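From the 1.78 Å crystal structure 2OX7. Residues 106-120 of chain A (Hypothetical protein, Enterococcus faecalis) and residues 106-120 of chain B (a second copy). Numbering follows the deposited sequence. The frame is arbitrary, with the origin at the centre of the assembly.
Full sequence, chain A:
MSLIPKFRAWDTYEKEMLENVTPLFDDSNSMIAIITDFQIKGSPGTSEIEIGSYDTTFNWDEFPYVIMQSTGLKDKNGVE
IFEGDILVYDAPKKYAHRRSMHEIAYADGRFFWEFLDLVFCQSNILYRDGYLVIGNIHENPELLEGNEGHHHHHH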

ATOM      1  N   TYR A 106       4.923   2.522 -12.367  1.00 27.18           N
ATOM      2  CA  TYR A 106       5.412   3.111 -11.136  1.00 26.15           C
ATOM      3  C   TYR A 106       4.695   4.437 -10.908  1.00 27.44           C
ATOM      4  O   TYR A 106       4.518   5.212 -11.849  1.00 27.19           O
ATOM      5  N   ALA A 107       4.284   4.701  -9.667  1.00 26.89           N
ATOM      6  CA  ALA A 107       3.796   6.053  -9.349  1.00 26.03           C
ATOM      7  C   ALA A 107       3.916   6.272  -7.881  1.00 25.44           C
ATOM      8  O   ALA A 107       3.588   5.365  -7.079  1.00 24.74           O
ATOM      9  N   ASP A 108       4.421   7.457  -7.526  1.00 24.72           N
ATOM     10  CA  ASP A 108       4.295   7.957  -6.163  1.00 25.76           C
ATOM     11  C   ASP A 108       4.819   6.967  -5.114  1.00 26.17           C
ATOM     12  O   ASP A 108       4.141   6.688  -4.120  1.00 27.93           O
ATOM     13  N   GLY A 109       6.042   6.495  -5.313  1.00 25.75           N
ATOM     14  CA  GLY A 109       6.686   5.637  -4.314  1.00 25.17           C
ATOM     15  C   GLY A 109       6.621   4.125  -4.514  1.00 24.58           C
ATOM     16  O   GLY A 109       7.308   3.400  -3.787  1.00 23.88           O
ATOM     17  N   ARG A 110       5.804   3.631  -5.441  1.00 24.29           N
ATOM     18  CA  ARG A 110       5.694   2.150  -5.593  1.00 23.82           C
ATOM     19  C   ARG A 110       5.469   1.730  -7.034  1.00 24.57           C
ATOM     20  O   ARG A 110       4.933   2.503  -7.841  1.00 23.63           O
ATOM     21  N   PHE A 111       5.876   0.494  -7.339  1.00 22.64           N
ATOM     22  CA  PHE A 111       5.444  -0.190  -8.511  1.00 22.49           C
ATOM     23  C   PHE A 111       4.088  -0.840  -8.213  1.00 24.00           C
ATOM     24  O   PHE A 111       3.781  -1.243  -7.070  1.00 22.82           O
ATOM     25  N   PHE A 112       3.280  -0.984  -9.246  1.00 23.76           N
ATOM     26  CA  PHE A 112       1.982  -1.611  -9.069  1.00 23.90           C
ATOM     27  C   PHE A 112       1.457  -2.141 -10.386  1.00 23.63           C
ATOM     28  O   PHE A 112       1.912  -1.717 -11.450  1.00 22.31           O
ATOM     29  N   TRP A 113       0.520  -3.083 -10.291  1.00 23.12           N
ATOM     30  CA  TRP A 113      -0.198  -3.587 -11.463  1.00 23.41           C
ATOM     31  C   TRP A 113      -1.501  -2.833 -11.590  1.00 25.43           C
ATOM     32  O   TRP A 113      -2.288  -2.699 -10.643  1.00 24.89           O
ATOM     33  N   GLU A 114      -1.732  -2.340 -12.797  1.00 28.70           N
ATOM     34  CA  GLU A 114      -2.861  -1.449 -13.052  1.00 33.03           C
ATOM     35  C   GLU A 114      -4.169  -2.181 -13.080  1.00 34.00           C
ATOM     36  O   GLU A 114      -4.302  -3.236 -13.696  1.00 35.07           O
ATOM     37  N   PHE A 115      -5.151  -1.641 -12.354  1.00 37.09           N
ATOM     38  CA  PHE A 115      -6.516  -2.184 -12.357  1.00 38.21           C
ATOM     39  C   PHE A 115      -6.585  -3.545 -11.672  1.00 36.70           C
ATOM     40  O   PHE A 115      -7.285  -4.480 -12.116  1.00 37.05           O
ATOM     41  N   LEU A 116      -5.798  -3.689 -10.609  1.00 33.97           N
ATOM     42  CA  LEU A 116      -5.878  -4.904  -9.818  1.00 30.82           C
ATOM     43  C   LEU A 116      -5.717  -4.516  -8.355  1.00 30.33           C
ATOM     44  O   LEU A 116      -4.701  -3.926  -7.971  1.00 29.65           O
ATOM     45  N   ASP A 117      -6.726  -4.876  -7.576  1.00 30.76           N
ATOM     46  CA  ASP A 117      -6.848  -4.499  -6.175  1.00 31.40           C
ATOM     47  C   ASP A 117      -6.126  -5.520  -5.319  1.00 30.05           C
ATOM     48  O   ASP A 117      -6.752  -6.202  -4.484  1.00 29.96           O
ATOM     49  N   LEU A 118      -4.825  -5.652  -5.559  1.00 28.34           N
ATOM     50  CA  LEU A 118      -3.970  -6.568  -4.776  1.00 26.85           C
ATOM     51  C   LEU A 118      -2.699  -5.801  -4.535  1.00 26.12           C
ATOM     52  O   LEU A 118      -2.287  -4.994  -5.358  1.00 25.64           O
ATOM     53  N   VAL A 119      -2.071  -6.038  -3.404  1.00 24.51           N
ATOM     54  CA  VAL A 119      -0.773  -5.469  -3.135  1.00 24.81           C
ATOM     55  C   VAL A 119       0.180  -6.106  -4.155  1.00 22.43           C
ATOM     56  O   VAL A 119       0.262  -7.326  -4.288  1.00 21.92           O
ATOM     57  N   PHE A 120       0.876  -5.282  -4.900  1.00 22.25           N
ATOM     58  CA  PHE A 120       1.901  -5.818  -5.818  1.00 21.18           C
ATOM     59  C   PHE A 120       3.138  -6.111  -4.996  1.00 21.08           C
ATOM     60  O   PHE A 120       3.903  -5.190  -4.601  1.00 21.79           O
TER
ATOM     61  N   TYR B 106     -13.348  -2.998  -0.729  1.00 21.49           N
ATOM     62  CA  TYR B 106     -12.384  -3.575   0.210  1.00 21.72           C
ATOM     63  C   TYR B 106     -11.820  -4.862  -0.392  1.00 23.07           C
ATOM     64  O   TYR B 106     -12.597  -5.700  -0.866  1.00 22.32           O
ATOM     65  N   ALA B 107     -10.497  -5.053  -0.311  1.00 23.73           N
ATOM     66  CA  ALA B 107      -9.895  -6.367  -0.649  1.00 24.95           C
ATOM     67  C   ALA B 107      -8.497  -6.485  -0.033  1.00 26.34           C
ATOM     68  O   ALA B 107      -7.851  -5.499   0.201  1.00 25.36           O
ATOM     69  N   ASP B 108      -8.049  -7.723   0.123  1.00 28.88           N
ATOM     70  CA  ASP B 108      -6.639  -8.009   0.428  1.00 27.14           C
ATOM     71  C   ASP B 108      -6.250  -7.186   1.726  1.00 26.13           C
ATOM     72  O   ASP B 108      -5.155  -6.702   1.745  1.00 30.37           O
ATOM     73  N   GLY B 109      -7.109  -7.022   2.746  1.00 24.79           N
ATOM     74  CA  GLY B 109      -6.744  -6.232   3.967  1.00 22.76           C
ATOM     75  C   GLY B 109      -6.809  -4.684   3.951  1.00 21.50           C
ATOM     76  O   GLY B 109      -6.345  -4.001   4.910  1.00 20.72           O
ATOM     77  N   ARG B 110      -7.391  -4.103   2.899  1.00 19.28           N
ATOM     78  CA  ARG B 110      -7.495  -2.647   2.850  1.00 18.81           C
ATOM     79  C   ARG B 110      -8.670  -2.212   1.970  1.00 19.62           C
ATOM     80  O   ARG B 110      -9.120  -2.989   1.120  1.00 19.32           O
ATOM     81  N   PHE B 111      -9.140  -0.990   2.239  1.00 20.09           N
ATOM     82  CA  PHE B 111     -10.036  -0.247   1.290  1.00 20.34           C
ATOM     83  C   PHE B 111      -9.224   0.339   0.140  1.00 21.43           C
ATOM     84  O   PHE B 111      -8.091   0.805   0.345  1.00 20.48           O
ATOM     85  N   PHE B 112      -9.784   0.280  -1.077  1.00 21.30           N
ATOM     86  CA  PHE B 112      -9.149   0.672  -2.366  1.00 22.96           C
ATOM     87  C   PHE B 112     -10.192   1.659  -3.001  1.00 22.14           C
ATOM     88  O   PHE B 112     -11.408   1.477  -2.826  1.00 20.92           O
ATOM     89  N   TRP B 113      -9.718   2.684  -3.705  1.00 21.16           N
ATOM     90  CA  TRP B 113     -10.561   3.282  -4.748  1.00 21.05           C
ATOM     91  C   TRP B 113     -10.163   2.628  -6.057  1.00 22.39           C
ATOM     92  O   TRP B 113      -8.979   2.389  -6.337  1.00 22.69           O
ATOM     93  N   GLU B 114     -11.172   2.257  -6.846  1.00 23.11           N
ATOM     94  CA  GLU B 114     -10.930   1.540  -8.088  1.00 26.23           C
ATOM     95  C   GLU B 114     -10.408   2.419  -9.209  1.00 29.04           C
ATOM     96  O   GLU B 114     -10.665   3.629  -9.250  1.00 29.39           O
ATOM     97  N   PHE B 115      -9.563   1.811 -10.049  1.00 30.50           N
ATOM     98  CA  PHE B 115      -9.008   2.472 -11.234  1.00 31.73           C
ATOM     99  C   PHE B 115      -8.215   3.760 -10.976  1.00 31.34           C
ATOM    100  O   PHE B 115      -8.331   4.738 -11.706  1.00 30.70           O
ATOM    101  N   LEU B 116      -7.386   3.769  -9.942  1.00 30.23           N
ATOM    102  CA  LEU B 116      -6.617   4.961  -9.654  1.00 31.20           C
ATOM    103  C   LEU B 116      -5.216   4.582  -9.198  1.00 31.85           C
ATOM    104  O   LEU B 116      -5.070   3.656  -8.421  1.00 33.37           O
ATOM    105  N   ASP B 117      -4.211   5.295  -9.698  1.00 32.29           N
ATOM    106  CA  ASP B 117      -2.790   5.035  -9.414  1.00 33.07           C
ATOM    107  C   ASP B 117      -2.403   5.362  -7.967  1.00 31.70           C
ATOM    108  O   ASP B 117      -1.515   4.735  -7.421  1.00 33.42           O
ATOM    109  N   LEU B 118      -3.064   6.330  -7.343  1.00 30.46           N
ATOM    110  CA  LEU B 118      -2.739   6.702  -5.943  1.00 27.72           C
ATOM    111  C   LEU B 118      -3.218   5.688  -4.892  1.00 26.63           C
ATOM    112  O   LEU B 118      -4.278   5.049  -5.052  1.00 26.45           O
ATOM    113  N   VAL B 119      -2.519   5.623  -3.772  1.00 24.59           N
ATOM    114  CA  VAL B 119      -3.015   4.820  -2.671  1.00 25.02           C
ATOM    115  C   VAL B 119      -4.164   5.527  -1.922  1.00 22.50           C
ATOM    116  O   VAL B 119      -4.094   6.712  -1.614  1.00 22.33           O
ATOM    117  N   PHE B 120      -5.229   4.783  -1.661  1.00 21.55           N
ATOM    118  CA  PHE B 120      -6.351   5.355  -0.887  1.00 20.51           C
ATOM    119  C   PHE B 120      -5.953   5.585   0.571  1.00 20.83           C
ATOM    120  O   PHE B 120      -5.693   4.606   1.349  1.00 21.12           O
TER

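Two copies of the same stretch meet in a mixed polar and apolar contact, in which the hairpin of each chain faces the loop of the other and the two halves use the same residues in noticeably different ways. The register shows the reciprocity: A107(A) and D108(A) lie near D117(B) and L118(B), and A107(B) and D108(B) near D117(A) and L118(A), with F115(A) near F115(B), their CA atoms 5.4 Å apart. In total, 777 Å² is buried.

Each hairpin turns through a type I' turn, from A107(A) to R110(A) and from A107(B) to R110(B), closed by paired backbone hydrogen bonds between those two residues. D108(A), G109(A), D108(B) and G109(B) all have positive phi; in G109(A) a side chain would be jammed against the preceding carbonyl, so glycine suits the place. The CA-to-CB bonds of A107(A), D108(A), R110(A) and F112(A) point toward the partner, as do those of A107(B), D108(B), R110(B) and F112(B). Alanine's small methyl lets the loop come close: A107(B) CB lies 3.9 Å from D117(A) O, and A107(A) CB lies 4.0 Å from D117(B) OD2.

The arginines show the asymmetry best. R110(A), chi1 p and then t, t, extends across the interface, and its NH1 and NH2 both donate to D117(B) O, each at 2.7 Å. A guanidinium suits this task because its two terminal nitrogens, NH1 and NH2, can share one carbonyl near its plane, leaving a face free for V119(B), whose CG2 is 3.6 Å from R110(A) NE. R110(B) also starts at p, but chi3 is p rather than t, and the side chain folds back so that NH2 donates to D108(B) O of its own turn at 2.9 Å. Its guanidinium still offers a face to V119(A), with V119(A) CG2 3.5 Å from R110(B) CZ. Both valines are t.

D108(A) and D108(B), both t, reach the backbone amides of V119(B) and V119(A) by two routes. D108(B) OD2 accepts directly from V119(A) N at 2.9 Å, almost linearly. In the other half a water intervenes, donating to D108(A) OD2 at 2.6 Å and accepting from V119(B) N at 2.8 Å. Leucine lends apolar cover beside the carboxylate: L118(A) CD2 is 3.5 Å from D108(B) CG, and L118(B) CD2 is 3.7 Å from D108(A) OD2.

The phenylalanines provide flat surfaces for the loop. F112(B), m, lies beneath D117(A), whose CB sits 3.8 Å from the centroid of the F112(B) ring in a CH-pi contact. F112(A) takes p instead, and its CZ is 3.8 Å from D117(B) CB. The aspartates differ too, D117(A) being m and D117(B) p. D117(A) OD2 comes within 3.2 Å of E114(B) OE1, a close approach of like charges rather than a hydrogen bond, while a second water donates to D117(A) OD1 at 3.2 Å and accepts from F115(B) N at 2.9 Å. The exposed F115(A) and F115(B) rings, both m, meet obliquely, with F115(A) CD1 3.7 Å from F115(B) CD1, each covering part of the other's apolar surface.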

ATOM      1  CB  TYR A 106       6.913   3.386 -11.204  1.00 27.99           C
ATOM      2  CG  TYR A 106       7.482   4.002  -9.944  1.00 28.82           C
ATOM      3  CD1 TYR A 106       8.032   3.197  -8.948  1.00 27.24           C
ATOM      4  CD2 TYR A 106       7.472   5.398  -9.730  1.00 29.36           C
ATOM      5  CE1 TYR A 106       8.543   3.734  -7.791  1.00 27.79           C
ATOM      6  CE2 TYR A 106       8.004   5.947  -8.569  1.00 28.36           C
ATOM      7  CZ  TYR A 106       8.532   5.116  -7.610  1.00 29.75           C
ATOM      8  OH  TYR A 106       9.055   5.611  -6.454  1.00 31.26           O
ATOM      9  CB  ALA A 107       2.351   6.205  -9.757  1.00 27.87           C
ATOM     10  CB  ASP A 108       2.810   8.280  -5.929  1.00 26.09           C
ATOM     11  CG  ASP A 108       2.565   9.191  -4.732  1.00 25.86           C
ATOM     12  OD1 ASP A 108       3.465   9.985  -4.357  1.00 22.52           O
ATOM     13  OD2 ASP A 108       1.441   9.089  -4.193  1.00 24.82           O
ATOM     14  CB  ARG A 110       4.518   1.623  -4.763  1.00 25.21           C
ATOM     15  CG  ARG A 110       3.187   2.142  -5.340  1.00 27.13           C
ATOM     16  CD  ARG A 110       2.072   1.896  -4.403  1.00 35.67           C
ATOM     17  NE  ARG A 110       0.784   1.731  -5.070  1.00 36.80           N
ATOM     18  CZ  ARG A 110       0.133   2.632  -5.806  1.00 37.99           C
ATOM     19  NH1 ARG A 110       0.653   3.839  -6.087  1.00 40.34           N
ATOM     20  NH2 ARG A 110      -1.068   2.274  -6.297  1.00 34.12           N
ATOM     21  CB  PHE A 111       6.454  -1.291  -8.907  1.00 23.84           C
ATOM     22  CG  PHE A 111       7.807  -0.767  -9.340  1.00 22.87           C
ATOM     23  CD1 PHE A 111       7.990  -0.235 -10.624  1.00 28.67           C
ATOM     24  CD2 PHE A 111       8.867  -0.748  -8.464  1.00 25.24           C
ATOM     25  CE1 PHE A 111       9.220   0.260 -10.998  1.00 28.36           C
ATOM     26  CE2 PHE A 111      10.116  -0.264  -8.830  1.00 27.23           C
ATOM     27  CZ  PHE A 111      10.299   0.243 -10.087  1.00 26.41           C
ATOM     28  CB  PHE A 112       1.006  -0.626  -8.458  1.00 24.75           C
ATOM     29  CG  PHE A 112       0.736   0.534  -9.316  1.00 26.79           C
ATOM     30  CD1 PHE A 112      -0.420   0.559 -10.069  1.00 30.59           C
ATOM     31  CD2 PHE A 112       1.615   1.626  -9.338  1.00 28.89           C
ATOM     32  CE1 PHE A 112      -0.704   1.653 -10.891  1.00 33.03           C
ATOM     33  CE2 PHE A 112       1.355   2.713 -10.163  1.00 33.76           C
ATOM     34  CZ  PHE A 112       0.196   2.707 -10.948  1.00 31.59           C
ATOM     35  CB  TRP A 113      -0.435  -5.093 -11.388  1.00 23.21           C
ATOM     36  CG  TRP A 113      -0.682  -5.667 -10.047  1.00 20.82           C
ATOM     37  CD1 TRP A 113      -1.300  -5.087  -8.989  1.00 20.96           C
ATOM     38  CD2 TRP A 113      -0.355  -7.013  -9.652  1.00 18.95           C
ATOM     39  NE1 TRP A 113      -1.346  -5.974  -7.920  1.00 22.44           N
ATOM     40  CE2 TRP A 113      -0.745  -7.157  -8.292  1.00 23.97           C
ATOM     41  CE3 TRP A 113       0.310  -8.082 -10.301  1.00 20.35           C
ATOM     42  CZ2 TRP A 113      -0.575  -8.375  -7.564  1.00 21.76           C
ATOM     43  CZ3 TRP A 113       0.505  -9.307  -9.568  1.00 19.93           C
ATOM     44  CH2 TRP A 113       0.064  -9.430  -8.209  1.00 21.70           C
ATOM     45  CB  GLU A 114      -2.604  -0.627 -14.329  1.00 32.46           C
ATOM     46  CG  GLU A 114      -1.590   0.485 -14.107  1.00 33.91           C
ATOM     47  CD  GLU A 114      -1.654   1.598 -15.179  1.00 37.00           C
ATOM     48  OE1 GLU A 114      -1.934   1.282 -16.344  1.00 42.26           O
ATOM     49  OE2 GLU A 114      -1.419   2.793 -14.857  1.00 42.56           O
ATOM     50  CB  PHE A 115      -7.113  -2.218 -13.791  1.00 40.59           C
ATOM     51  CG  PHE A 115      -6.733  -1.012 -14.637  1.00 43.74           C
ATOM     52  CD1 PHE A 115      -6.509   0.247 -14.040  1.00 45.14           C
ATOM     53  CD2 PHE A 115      -6.589  -1.134 -16.020  1.00 45.06           C
ATOM     54  CE1 PHE A 115      -6.144   1.362 -14.805  1.00 46.41           C
ATOM     55  CE2 PHE A 115      -6.226  -0.029 -16.800  1.00 46.26           C
ATOM     56  CZ  PHE A 115      -6.001   1.225 -16.187  1.00 46.51           C
ATOM     57  CB  LEU A 116      -4.815  -5.934 -10.267  1.00 30.99           C
ATOM     58  CG  LEU A 116      -4.805  -7.313  -9.592  1.00 28.12           C
ATOM     59  CD1 LEU A 116      -6.057  -8.133  -9.778  1.00 29.84           C
ATOM     60  CD2 LEU A 116      -3.619  -8.101 -10.116  1.00 29.38           C
ATOM     61  CB  ASP A 117      -8.316  -4.528  -5.747  1.00 32.48           C
ATOM     62  CG  ASP A 117      -9.127  -3.336  -6.271  1.00 36.90           C
ATOM     63  OD1 ASP A 117      -8.565  -2.389  -6.891  1.00 38.95           O
ATOM     64  OD2 ASP A 117     -10.356  -3.357  -6.006  1.00 42.52           O
ATOM     65  CB  LEU A 118      -3.682  -7.866  -5.539  1.00 27.63           C
ATOM     66  CG  LEU A 118      -4.677  -9.046  -5.568  1.00 29.48           C
ATOM     67  CD1 LEU A 118      -4.077 -10.206  -6.356  1.00 31.64           C
ATOM     68  CD2 LEU A 118      -5.083  -9.494  -4.143  1.00 33.30           C
ATOM     69  CB  VAL A 119      -0.339  -5.818  -1.687  1.00 24.34           C
ATOM     70  CG1 VAL A 119       1.096  -5.395  -1.411  1.00 25.54           C
ATOM     71  CG2 VAL A 119      -1.327  -5.158  -0.626  1.00 27.66           C
ATOM     72  CB  PHE A 120       2.190  -4.775  -6.904  1.00 20.89           C
ATOM     73  CG  PHE A 120       3.203  -5.216  -7.927  1.00 18.61           C
ATOM     74  CD1 PHE A 120       2.929  -6.278  -8.770  1.00 20.85           C
ATOM     75  CD2 PHE A 120       4.419  -4.537  -8.046  1.00 24.11           C
ATOM     76  CE1 PHE A 120       3.845  -6.700  -9.734  1.00 21.99           C
ATOM     77  CE2 PHE A 120       5.353  -4.948  -9.032  1.00 23.52           C
ATOM     78  CZ  PHE A 120       5.049  -6.021  -9.863  1.00 22.71           C
TER
ATOM     79  CB  TYR B 106     -13.106  -3.967   1.508  1.00 21.76           C
ATOM     80  CG  TYR B 106     -12.156  -4.515   2.535  1.00 21.23           C
ATOM     81  CD1 TYR B 106     -11.486  -3.666   3.429  1.00 20.22           C
ATOM     82  CD2 TYR B 106     -11.884  -5.888   2.585  1.00 22.82           C
ATOM     83  CE1 TYR B 106     -10.572  -4.168   4.339  1.00 22.26           C
ATOM     84  CE2 TYR B 106     -10.988  -6.389   3.510  1.00 25.61           C
ATOM     85  CZ  TYR B 106     -10.353  -5.547   4.377  1.00 25.65           C
ATOM     86  OH  TYR B 106      -9.451  -6.054   5.285  1.00 25.86           O
ATOM     87  CB  ALA B 107      -9.773  -6.522  -2.111  1.00 25.94           C
ATOM     88  CB  ASP B 108      -5.754  -7.583  -0.784  1.00 28.77           C
ATOM     89  CG  ASP B 108      -4.391  -8.371  -0.894  1.00 31.96           C
ATOM     90  OD1 ASP B 108      -4.316  -9.534  -0.395  1.00 25.19           O
ATOM     91  OD2 ASP B 108      -3.422  -7.794  -1.498  1.00 32.36           O
ATOM     92  CB  ARG B 110      -6.241  -1.965   2.289  1.00 18.70           C
ATOM     93  CG  ARG B 110      -6.023  -2.190   0.774  1.00 21.33           C
ATOM     94  CD  ARG B 110      -4.549  -2.281   0.410  1.00 24.78           C
ATOM     95  NE  ARG B 110      -4.137  -3.509   1.048  1.00 27.07           N
ATOM     96  CZ  ARG B 110      -3.148  -3.659   1.927  1.00 28.46           C
ATOM     97  NH1 ARG B 110      -2.300  -2.658   2.244  1.00 31.93           N
ATOM     98  NH2 ARG B 110      -3.020  -4.869   2.486  1.00 32.62           N
ATOM     99  CB  PHE B 111     -10.796   0.858   2.047  1.00 20.49           C
ATOM    100  CG  PHE B 111     -11.768   0.335   3.057  1.00 19.76           C
ATOM    101  CD1 PHE B 111     -12.997  -0.164   2.662  1.00 21.69           C
ATOM    102  CD2 PHE B 111     -11.438   0.318   4.390  1.00 22.41           C
ATOM    103  CE1 PHE B 111     -13.890  -0.643   3.626  1.00 24.36           C
ATOM    104  CE2 PHE B 111     -12.323  -0.169   5.363  1.00 25.88           C
ATOM    105  CZ  PHE B 111     -13.556  -0.651   4.962  1.00 25.00           C
ATOM    106  CB  PHE B 112      -9.080  -0.545  -3.361  1.00 24.86           C
ATOM    107  CG  PHE B 112      -7.837  -1.392  -3.265  1.00 30.32           C
ATOM    108  CD1 PHE B 112      -6.668  -1.034  -3.953  1.00 31.85           C
ATOM    109  CD2 PHE B 112      -7.851  -2.592  -2.529  1.00 34.16           C
ATOM    110  CE1 PHE B 112      -5.492  -1.825  -3.854  1.00 34.00           C
ATOM    111  CE2 PHE B 112      -6.665  -3.408  -2.436  1.00 35.26           C
ATOM    112  CZ  PHE B 112      -5.503  -3.017  -3.105  1.00 32.06           C
ATOM    113  CB  TRP B 113     -10.487   4.811  -4.798  1.00 21.37           C
ATOM    114  CG  TRP B 113      -9.139   5.423  -4.600  1.00 20.16           C
ATOM    115  CD1 TRP B 113      -7.909   4.855  -4.797  1.00 19.27           C
ATOM    116  CD2 TRP B 113      -8.909   6.759  -4.161  1.00 20.20           C
ATOM    117  NE1 TRP B 113      -6.905   5.773  -4.455  1.00 19.68           N
ATOM    118  CE2 TRP B 113      -7.510   6.949  -4.079  1.00 21.22           C
ATOM    119  CE3 TRP B 113      -9.767   7.836  -3.840  1.00 20.37           C
ATOM    120  CZ2 TRP B 113      -6.941   8.180  -3.717  1.00 22.49           C
ATOM    121  CZ3 TRP B 113      -9.201   9.068  -3.469  1.00 20.40           C
ATOM    122  CH2 TRP B 113      -7.804   9.222  -3.378  1.00 22.67           C
ATOM    123  CB  GLU B 114     -12.169   0.734  -8.477  1.00 26.13           C
ATOM    124  CG  GLU B 114     -12.642  -0.085  -7.306  1.00 33.01           C
ATOM    125  CD  GLU B 114     -13.458  -1.281  -7.689  1.00 40.68           C
ATOM    126  OE1 GLU B 114     -13.182  -2.370  -7.139  1.00 44.18           O
ATOM    127  OE2 GLU B 114     -14.352  -1.138  -8.547  1.00 43.60           O
ATOM    128  CB  PHE B 115     -10.136   2.678 -12.265  1.00 32.51           C
ATOM    129  CG  PHE B 115     -10.844   1.412 -12.609  1.00 34.67           C
ATOM    130  CD1 PHE B 115     -10.190   0.409 -13.344  1.00 38.12           C
ATOM    131  CD2 PHE B 115     -12.155   1.191 -12.178  1.00 35.11           C
ATOM    132  CE1 PHE B 115     -10.834  -0.786 -13.653  1.00 39.72           C
ATOM    133  CE2 PHE B 115     -12.816  -0.015 -12.477  1.00 36.98           C
ATOM    134  CZ  PHE B 115     -12.151  -1.007 -13.204  1.00 38.43           C
ATOM    135  CB  LEU B 116      -7.374   5.826  -8.622  1.00 31.74           C
ATOM    136  CG  LEU B 116      -7.041   7.294  -8.455  1.00 33.29           C
ATOM    137  CD1 LEU B 116      -7.094   8.073  -9.795  1.00 35.38           C
ATOM    138  CD2 LEU B 116      -8.010   7.897  -7.453  1.00 31.31           C
ATOM    139  CB  ASP B 117      -1.898   5.851 -10.364  1.00 33.86           C
ATOM    140  CG  ASP B 117      -2.095   7.381 -10.217  1.00 38.00           C
ATOM    141  OD1 ASP B 117      -3.252   7.864 -10.090  1.00 40.93           O
ATOM    142  OD2 ASP B 117      -1.076   8.114 -10.223  1.00 43.48           O
ATOM    143  CB  LEU B 118      -3.442   8.016  -5.615  1.00 27.99           C
ATOM    144  CG  LEU B 118      -3.035   9.199  -6.497  1.00 28.03           C
ATOM    145  CD1 LEU B 118      -3.896  10.385  -6.112  1.00 32.73           C
ATOM    146  CD2 LEU B 118      -1.550   9.473  -6.289  1.00 29.90           C
ATOM    147  CB  VAL B 119      -1.912   4.451  -1.708  1.00 25.77           C
ATOM    148  CG1 VAL B 119      -2.471   3.621  -0.539  1.00 28.05           C
ATOM    149  CG2 VAL B 119      -0.835   3.656  -2.473  1.00 25.78           C
ATOM    150  CB  PHE B 120      -7.530   4.399  -1.002  1.00 21.54           C
ATOM    151  CG  PHE B 120      -8.753   4.842  -0.267  1.00 19.20           C
ATOM    152  CD1 PHE B 120      -9.550   5.889  -0.763  1.00 22.15           C
ATOM    153  CD2 PHE B 120      -9.182   4.147   0.860  1.00 23.05           C
ATOM    154  CE1 PHE B 120     -10.731   6.267  -0.083  1.00 20.55           C
ATOM    155  CE2 PHE B 120     -10.353   4.514   1.525  1.00 24.81           C
ATOM    156  CZ  PHE B 120     -11.135   5.587   1.031  1.00 24.77           C
TER
HETATM  157  O   HOH W   1      -0.117   7.049  -3.578  1.00 29.01           O
HETATM  158  O   HOH W   2      -9.042  -1.011  -9.701  1.00 37.09           O